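Local coordinates for nisin biosynthesis protein NisC (Lactococcus lactis subsp. lactis, PDB 2G0D) that catalyses thioether ring formation during biosynthesis of the lantibiotic nisin, acting as a zinc-containing cyclase with an alpha-toroid fold, at residues A[231-236]-A[298-303]; A[218-223]-A[292-297]. All coordinates share one frame; numbering follows the deposited sequence.

Interactions 1 and 2 join the same two helical pairs side by side, their centres about 11 Å apart and both on one side of the chain's centre. In sequence the segments alternate: 218-223, 231-236, 292-297, 298-303. Helices 208-221 and 226-242 are consecutive, as are 281-294 and 298-314, so interaction 2 joins the first members of the two pairs and interaction 1 the second. The contacts also touch: Phe300 CB lies 3.5 Å from Gly292 CA, where glycine leaves room, and Gln233 OE1 is 3.6 Å from Leu295 CD1. Together they knit neighbouring parts of the toroid; interaction 2 involves the C-terminal end of helix 281-294, whereas the zinc ligand Cys278 lies just before its start.

Interaction 1. Residues A[231-236]-A[298-303]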
ATOM      1  N   ALA A 231      15.255  13.145  -4.746  1.00 35.73           N
ATOM      2  CA  ALA A 231      14.697  12.508  -3.533  1.00 35.14           C
ATOM      3  C   ALA A 231      14.680  10.986  -3.671  1.00 34.62           C
ATOM      4  O   ALA A 231      15.027  10.255  -2.740  1.00 35.60           O
ATOM      5  CB  ALA A 231      13.308  13.030  -3.248  1.00 35.27           C
ATOM      6  N   LEU A 232      14.282  10.522  -4.843  1.00 33.76           N
ATOM      7  CA  LEU A 232      14.255   9.098  -5.164  1.00 33.26           C
ATOM      8  C   LEU A 232      15.657   8.472  -5.103  1.00 34.02           C
ATOM      9  O   LEU A 232      15.847   7.431  -4.477  1.00 33.67           O
ATOM     10  CB  LEU A 232      13.662   8.909  -6.565  1.00 33.11           C
ATOM     11  CG  LEU A 232      13.592   7.499  -7.153  1.00 33.05           C
ATOM     12  CD1 LEU A 232      12.850   6.552  -6.194  1.00 33.47           C
ATOM     13  CD2 LEU A 232      12.948   7.519  -8.546  1.00 32.12           C
ATOM     14  N   GLN A 233      16.619   9.119  -5.770  1.00 34.06           N
ATOM     15  CA  GLN A 233      18.020   8.700  -5.748  1.00 35.41           C
ATOM     16  C   GLN A 233      18.588   8.589  -4.328  1.00 34.36           C
ATOM     17  O   GLN A 233      19.200   7.579  -3.980  1.00 34.08           O
ATOM     18  CB  GLN A 233      18.863   9.666  -6.575  1.00 35.59           C
ATOM     19  CG  GLN A 233      20.067   9.021  -7.196  1.00 41.33           C
ATOM     20  CD  GLN A 233      19.752   8.333  -8.524  1.00 46.00           C
ATOM     21  OE1 GLN A 233      20.021   7.135  -8.690  1.00 48.30           O
ATOM     22  NE2 GLN A 233      19.204   9.092  -9.478  1.00 46.48           N
ATOM     23  N   LYS A 234      18.376   9.631  -3.521  1.00 34.32           N
ATOM     24  CA  LYS A 234      18.818   9.667  -2.124  1.00 33.83           C
ATOM     25  C   LYS A 234      18.225   8.516  -1.304  1.00 33.83           C
ATOM     26  O   LYS A 234      18.935   7.867  -0.532  1.00 34.02           O
ATOM     27  CB  LYS A 234      18.457  11.001  -1.476  1.00 34.34           C
ATOM     28  CG  LYS A 234      18.753  11.046   0.017  1.00 34.98           C
ATOM     29  CD  LYS A 234      18.998  12.461   0.527  1.00 36.96           C
ATOM     30  CE  LYS A 234      19.307  12.400   2.015  1.00 36.75           C
ATOM     31  NZ  LYS A 234      19.237  13.730   2.684  1.00 37.95           N
ATOM     32  N   ILE A 235      16.927   8.275  -1.482  1.00 33.10           N
ATOM     33  CA  ILE A 235      16.240   7.185  -0.801  1.00 32.61           C
ATOM     34  C   ILE A 235      16.906   5.847  -1.145  1.00 32.56           C
ATOM     35  O   ILE A 235      17.219   5.080  -0.254  1.00 31.94           O
ATOM     36  CB  ILE A 235      14.712   7.188  -1.103  1.00 32.96           C
ATOM     37  CG1 ILE A 235      14.043   8.377  -0.393  1.00 31.57           C
ATOM     38  CG2 ILE A 235      14.049   5.844  -0.699  1.00 32.06           C
ATOM     39  CD1 ILE A 235      12.585   8.593  -0.770  1.00 32.33           C
ATOM     40  N   ILE A 236      17.165   5.601  -2.426  1.00 32.58           N
ATOM     41  CA  ILE A 236      17.769   4.341  -2.816  1.00 32.74           C
ATOM     42  C   ILE A 236      19.192   4.240  -2.273  1.00 32.90           C
ATOM     43  O   ILE A 236      19.584   3.205  -1.742  1.00 32.11           O
ATOM     44  CB  ILE A 236      17.713   4.102  -4.341  1.00 33.07           C
ATOM     45  CG1 ILE A 236      16.261   3.957  -4.804  1.00 32.00           C
ATOM     46  CG2 ILE A 236      18.471   2.816  -4.713  1.00 31.90           C
ATOM     47  CD1 ILE A 236      16.066   4.244  -6.277  1.00 32.91           C
ATOM     48  N   ASP A 298      19.709  -0.920 -14.589  1.00 33.59           N
ATOM     49  CA  ASP A 298      19.540  -2.375 -14.695  1.00 33.84           C
ATOM     50  C   ASP A 298      19.936  -3.049 -13.401  1.00 33.33           C
ATOM     51  O   ASP A 298      19.373  -4.079 -13.046  1.00 32.91           O
ATOM     52  CB  ASP A 298      20.374  -2.978 -15.843  1.00 34.02           C
ATOM     53  CG  ASP A 298      19.741  -2.775 -17.226  1.00 36.26           C
ATOM     54  OD1 ASP A 298      18.527  -2.503 -17.306  1.00 35.29           O
ATOM     55  OD2 ASP A 298      20.485  -2.889 -18.245  1.00 38.65           O
ATOM     56  N   TYR A 299      20.929  -2.471 -12.727  1.00 32.99           N
ATOM     57  CA  TYR A 299      21.419  -2.972 -11.448  1.00 33.14           C
ATOM     58  C   TYR A 299      20.311  -2.972 -10.373  1.00 33.02           C
ATOM     59  O   TYR A 299      20.114  -3.987  -9.688  1.00 33.62           O
ATOM     60  CB  TYR A 299      22.652  -2.170 -10.978  1.00 33.02           C
ATOM     61  CG  TYR A 299      23.014  -2.395  -9.513  1.00 33.56           C
ATOM     62  CD1 TYR A 299      23.587  -3.600  -9.088  1.00 33.21           C
ATOM     63  CD2 TYR A 299      22.753  -1.411  -8.548  1.00 33.32           C
ATOM     64  CE1 TYR A 299      23.907  -3.821  -7.734  1.00 33.29           C
ATOM     65  CE2 TYR A 299      23.062  -1.619  -7.206  1.00 32.50           C
ATOM     66  CZ  TYR A 299      23.640  -2.826  -6.806  1.00 33.55           C
ATOM     67  OH  TYR A 299      23.944  -3.031  -5.478  1.00 34.60           O
ATOM     68  N   PHE A 300      19.601  -1.853 -10.229  1.00 32.26           N
ATOM     69  CA  PHE A 300      18.462  -1.771  -9.285  1.00 32.15           C
ATOM     70  C   PHE A 300      17.381  -2.797  -9.614  1.00 31.87           C
ATOM     71  O   PHE A 300      16.843  -3.431  -8.719  1.00 31.68           O
ATOM     72  CB  PHE A 300      17.805  -0.380  -9.281  1.00 32.38           C
ATOM     73  CG  PHE A 300      18.692   0.744  -8.771  1.00 31.97           C
ATOM     74  CD1 PHE A 300      19.783   0.496  -7.949  1.00 34.00           C
ATOM     75  CD2 PHE A 300      18.375   2.060  -9.069  1.00 32.64           C
ATOM     76  CE1 PHE A 300      20.586   1.542  -7.467  1.00 34.00           C
ATOM     77  CE2 PHE A 300      19.163   3.122  -8.598  1.00 34.07           C
ATOM     78  CZ  PHE A 300      20.271   2.856  -7.788  1.00 34.44           C
ATOM     79  N   VAL A 301      17.035  -2.946 -10.893  1.00 31.64           N
ATOM     80  CA  VAL A 301      16.013  -3.915 -11.257  1.00 32.02           C
ATOM     81  C   VAL A 301      16.487  -5.330 -10.903  1.00 32.50           C
ATOM     82  O   VAL A 301      15.772  -6.066 -10.226  1.00 32.40           O
ATOM     83  CB  VAL A 301      15.599  -3.820 -12.744  1.00 32.17           C
ATOM     84  CG1 VAL A 301      14.635  -4.944 -13.091  1.00 32.37           C
ATOM     85  CG2 VAL A 301      14.926  -2.474 -13.035  1.00 31.77           C
ATOM     86  N   ASP A 302      17.702  -5.684 -11.328  1.00 32.55           N
ATOM     87  CA  ASP A 302      18.288  -6.996 -11.003  1.00 33.21           C
ATOM     88  C   ASP A 302      18.384  -7.227  -9.468  1.00 32.01           C
ATOM     89  O   ASP A 302      18.134  -8.334  -8.992  1.00 30.87           O
ATOM     90  CB  ASP A 302      19.658  -7.203 -11.719  1.00 33.12           C
ATOM     91  CG  ASP A 302      19.530  -7.275 -13.265  1.00 36.87           C
ATOM     92  OD1 ASP A 302      18.382  -7.369 -13.773  1.00 40.38           O
ATOM     93  OD2 ASP A 302      20.577  -7.230 -13.983  1.00 40.68           O
ATOM     94  N   LYS A 303      18.720  -6.185  -8.705  1.00 31.41           N
ATOM     95  CA  LYS A 303      18.768  -6.320  -7.243  1.00 30.86           C
ATOM     96  C   LYS A 303      17.371  -6.557  -6.693  1.00 30.65           C
ATOM     97  O   LYS A 303      17.193  -7.420  -5.836  1.00 30.42           O
ATOM     98  CB  LYS A 303      19.345  -5.090  -6.567  1.00 30.98           C
ATOM     99  CG  LYS A 303      19.665  -5.355  -5.097  1.00 31.92           C
ATOM    100  CD  LYS A 303      20.667  -4.375  -4.523  1.00 33.10           C
ATOM    101  CE  LYS A 303      20.900  -4.674  -3.055  1.00 33.54           C
ATOM    102  NZ  LYS A 303      22.092  -4.018  -2.517  1.00 32.55           N
TER
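Ile236 lays its CG2 methyl over one face of the Phe300 ring, and this is the tight part of the contact. The methyl carbon is 3.8 Å from the ring centroid and 23° off the ring normal, a CH-pi contact displaced toward the rim, with CG2 3.6 Å from Phe300 CZ. The other branch of the isoleucine joins in through its end, CD1 standing 4.0 Å from Phe300 CE2. With CG2 anti to the backbone N and CG1 anti to the carbonyl carbon (chi1 -65°), both branches can meet the one ring. Two branches from one CB give Ile236 a broad apolar end for the ring, and the length of phenylalanine spans the 8.9 Å between the CA atoms of Ile236 and Phe300.

The solvent side is looser. Gln233, one turn earlier, is exposed; its chain bends at chi2 and brings OE1 to the ring's edge, 4.1 Å from Phe300 CE2, with amide and ring planes 38° apart. A glutamine fits such a border, since a flexible polar chain can reach the ring's edge from a residue that is itself exposed. Leu295 packs against Gln233, Ile236 and Phe300 alike, filling in beside the ring. Toward and just past the end of helix 226-242 the link turns polar: Lys303 forms salt bridges with Glu240 and Glu243, and Tyr299 OH hydrogen-bonds Glu240. An apolar seam with a charged margin thus joins helices 226-242 and 298-314, as expected of adjacent outer-layer helices in the alpha toroid of LanC-type cyclases.

Interaction 2. Residues A[218-223]-A[292-297]; sequences AHIKGY and GLALDN
Ala294 receives two side chains from the last turn of helix 208-221, Ile220 and His219. Ile220 sets its CG2 methyl 4.1 Å from Ala294 CA and 4.2 Å from Ala294 CB, a modest apolar touch. The imidazole of His219 lies beside the carbonyl of Ala294 and near its methyl, approaching obliquely. Alanine is apt here because the backbones come close, 6.2 Å between the CA atoms of Ile220 and Ala294, and a single methyl lets them do so. In Ile220, CG1 sits between the backbone N and the carbonyl carbon (chi1 67°), which leaves CG2 for Ala294 while the chain's end leads away.

Behind these side chains, turns that end or start helices set the backbone. Gly222 closes helix 208-221 in a Schellman motif, with Tyr223 N bonded to Ala218 O at 2.9 Å; the backbone angles of Gly222, with a positive phi of 113°, call for glycine. On the other side Asn297 N reaches back to Gly292 O at 2.8 Å, Asp296 also has positive phi, and the Asn297 side chain serves as N-cap of helix 298-314 by accepting from Phe300 N.

Farther out, Phe405 packs on both Ile220 and Leu293, while Lys221 pairs with Asp404. Leu229 of helix 226-242 meets His219, and helix 156-168 backs Ala218 and Tyr223, so this surface contact ties the end of helix 208-221 to helix 281-294 with helices 156-168 and 226-242 and the C-terminal tail around it.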
ATOM      1  N   ALA A 218       5.153   8.433  -9.685  1.00 29.18           N
ATOM      2  CA  ALA A 218       4.898   9.815 -10.161  1.00 28.56           C
ATOM      3  C   ALA A 218       5.736  10.196 -11.381  1.00 29.25           C
ATOM      4  O   ALA A 218       5.186  10.683 -12.354  1.00 29.93           O
ATOM      5  CB  ALA A 218       5.104  10.847  -9.024  1.00 27.36           C
ATOM      6  N   HIS A 219       7.053   9.950 -11.348  1.00 29.82           N
ATOM      7  CA  HIS A 219       7.902  10.175 -12.526  1.00 30.30           C
ATOM      8  C   HIS A 219       7.424   9.464 -13.805  1.00 30.44           C
ATOM      9  O   HIS A 219       7.302  10.101 -14.841  1.00 30.08           O
ATOM     10  CB  HIS A 219       9.370   9.836 -12.266  1.00 30.29           C
ATOM     11  CG  HIS A 219      10.244  10.026 -13.473  1.00 31.75           C
ATOM     12  ND1 HIS A 219      10.839   8.973 -14.139  1.00 35.12           N
ATOM     13  CD2 HIS A 219      10.595  11.144 -14.154  1.00 31.54           C
ATOM     14  CE1 HIS A 219      11.542   9.439 -15.158  1.00 33.22           C
ATOM     15  NE2 HIS A 219      11.409  10.753 -15.188  1.00 32.60           N
ATOM     16  N   ILE A 220       7.144   8.157 -13.739  1.00 31.08           N
ATOM     17  CA  ILE A 220       6.678   7.452 -14.934  1.00 30.82           C
ATOM     18  C   ILE A 220       5.304   7.960 -15.382  1.00 31.26           C
ATOM     19  O   ILE A 220       4.973   7.889 -16.569  1.00 31.52           O
ATOM     20  CB  ILE A 220       6.688   5.877 -14.810  1.00 31.57           C
ATOM     21  CG1 ILE A 220       5.673   5.366 -13.779  1.00 31.05           C
ATOM     22  CG2 ILE A 220       8.104   5.327 -14.616  1.00 29.09           C
ATOM     23  CD1 ILE A 220       4.360   4.956 -14.424  1.00 31.68           C
ATOM     24  N   LYS A 221       4.516   8.491 -14.445  1.00 31.38           N
ATOM     25  CA  LYS A 221       3.210   9.053 -14.793  1.00 30.91           C
ATOM     26  C   LYS A 221       3.298  10.424 -15.492  1.00 31.41           C
ATOM     27  O   LYS A 221       2.316  10.878 -16.085  1.00 30.62           O
ATOM     28  CB  LYS A 221       2.293   9.100 -13.574  1.00 31.03           C
ATOM     29  CG  LYS A 221       1.802   7.711 -13.089  1.00 31.34           C
ATOM     30  CD  LYS A 221       1.143   6.921 -14.253  1.00 31.82           C
ATOM     31  CE  LYS A 221      -0.248   6.568 -13.939  1.00 31.07           C
ATOM     32  NZ  LYS A 221      -0.970   6.004 -15.107  1.00 33.83           N
ATOM     33  N   GLY A 222       4.472  11.056 -15.417  1.00 31.25           N
ATOM     34  CA  GLY A 222       4.738  12.345 -16.080  1.00 32.37           C
ATOM     35  C   GLY A 222       4.940  13.489 -15.094  1.00 32.74           C
ATOM     36  O   GLY A 222       5.079  14.638 -15.491  1.00 32.40           O
ATOM     37  N   TYR A 223       4.962  13.151 -13.804  1.00 32.93           N
ATOM     38  CA  TYR A 223       5.070  14.126 -12.717  1.00 32.86           C
ATOM     39  C   TYR A 223       6.379  13.958 -11.944  1.00 32.68           C
ATOM     40  O   TYR A 223       6.481  13.122 -11.021  1.00 32.12           O
ATOM     41  CB  TYR A 223       3.860  13.988 -11.761  1.00 32.44           C
ATOM     42  CG  TYR A 223       2.506  14.121 -12.441  1.00 32.77           C
ATOM     43  CD1 TYR A 223       1.865  15.373 -12.560  1.00 31.98           C
ATOM     44  CD2 TYR A 223       1.872  13.005 -12.978  1.00 32.06           C
ATOM     45  CE1 TYR A 223       0.614  15.480 -13.193  1.00 31.25           C
ATOM     46  CE2 TYR A 223       0.629  13.104 -13.602  1.00 30.10           C
ATOM     47  CZ  TYR A 223       0.006  14.330 -13.708  1.00 31.36           C
ATOM     48  OH  TYR A 223      -1.214  14.383 -14.355  1.00 32.12           O
ATOM     49  N   GLY A 292      14.552   1.342 -10.279  1.00 29.38           N
ATOM     50  CA  GLY A 292      15.297   0.790 -11.406  1.00 29.35           C
ATOM     51  C   GLY A 292      14.636   1.006 -12.754  1.00 30.44           C
ATOM     52  O   GLY A 292      15.316   1.337 -13.742  1.00 30.60           O
ATOM     53  N   LEU A 293      13.323   0.798 -12.814  1.00 30.55           N
ATOM     54  CA  LEU A 293      12.577   1.050 -14.049  1.00 31.97           C
ATOM     55  C   LEU A 293      12.457   2.554 -14.310  1.00 32.51           C
ATOM     56  O   LEU A 293      12.650   2.978 -15.449  1.00 33.49           O
ATOM     57  CB  LEU A 293      11.204   0.367 -14.070  1.00 31.39           C
ATOM     58  CG  LEU A 293      11.205  -1.173 -13.934  1.00 33.15           C
ATOM     59  CD1 LEU A 293       9.772  -1.702 -13.625  1.00 30.96           C
ATOM     60  CD2 LEU A 293      11.818  -1.885 -15.142  1.00 30.48           C
ATOM     61  N   ALA A 294      12.175   3.350 -13.268  1.00 32.79           N
ATOM     62  CA  ALA A 294      12.040   4.820 -13.423  1.00 33.08           C
ATOM     63  C   ALA A 294      13.342   5.535 -13.801  1.00 33.60           C
ATOM     64  O   ALA A 294      13.305   6.507 -14.564  1.00 34.01           O
ATOM     65  CB  ALA A 294      11.462   5.456 -12.164  1.00 32.27           C
ATOM     66  N   LEU A 295      14.460   5.084 -13.222  1.00 33.73           N
ATOM     67  CA  LEU A 295      15.807   5.659 -13.435  1.00 34.13           C
ATOM     68  C   LEU A 295      16.598   4.935 -14.551  1.00 34.58           C
ATOM     69  O   LEU A 295      17.737   5.304 -14.861  1.00 35.73           O
ATOM     70  CB  LEU A 295      16.607   5.646 -12.101  1.00 33.29           C
ATOM     71  CG  LEU A 295      16.003   6.465 -10.935  1.00 32.37           C
ATOM     72  CD1 LEU A 295      16.691   6.218  -9.601  1.00 29.69           C
ATOM     73  CD2 LEU A 295      16.036   7.986 -11.240  1.00 33.18           C
ATOM     74  N   ASP A 296      15.975   3.938 -15.176  1.00 34.84           N
ATOM     75  CA  ASP A 296      16.627   3.109 -16.193  1.00 35.43           C
ATOM     76  C   ASP A 296      17.981   2.555 -15.686  1.00 34.65           C
ATOM     77  O   ASP A 296      19.027   2.698 -16.316  1.00 33.47           O
ATOM     78  CB  ASP A 296      16.758   3.857 -17.536  1.00 36.31           C
ATOM     79  CG  ASP A 296      17.118   2.930 -18.699  1.00 39.12           C
ATOM     80  OD1 ASP A 296      16.826   1.712 -18.608  1.00 42.28           O
ATOM     81  OD2 ASP A 296      17.688   3.422 -19.708  1.00 42.77           O
ATOM     82  N   ASN A 297      17.931   1.930 -14.513  1.00 33.95           N
ATOM     83  CA  ASN A 297      19.107   1.343 -13.889  1.00 33.36           C
ATOM     84  C   ASN A 297      18.913  -0.175 -13.827  1.00 33.36           C
ATOM     85  O   ASN A 297      18.036  -0.658 -13.124  1.00 33.25           O
ATOM     86  CB  ASN A 297      19.317   1.966 -12.508  1.00 32.32           C
ATOM     87  CG  ASN A 297      20.612   1.551 -11.873  1.00 32.62           C
ATOM     88  OD1 ASN A 297      20.943   0.369 -11.818  1.00 32.08           O
ATOM     89  ND2 ASN A 297      21.379   2.528 -11.409  1.00 33.72           N
TER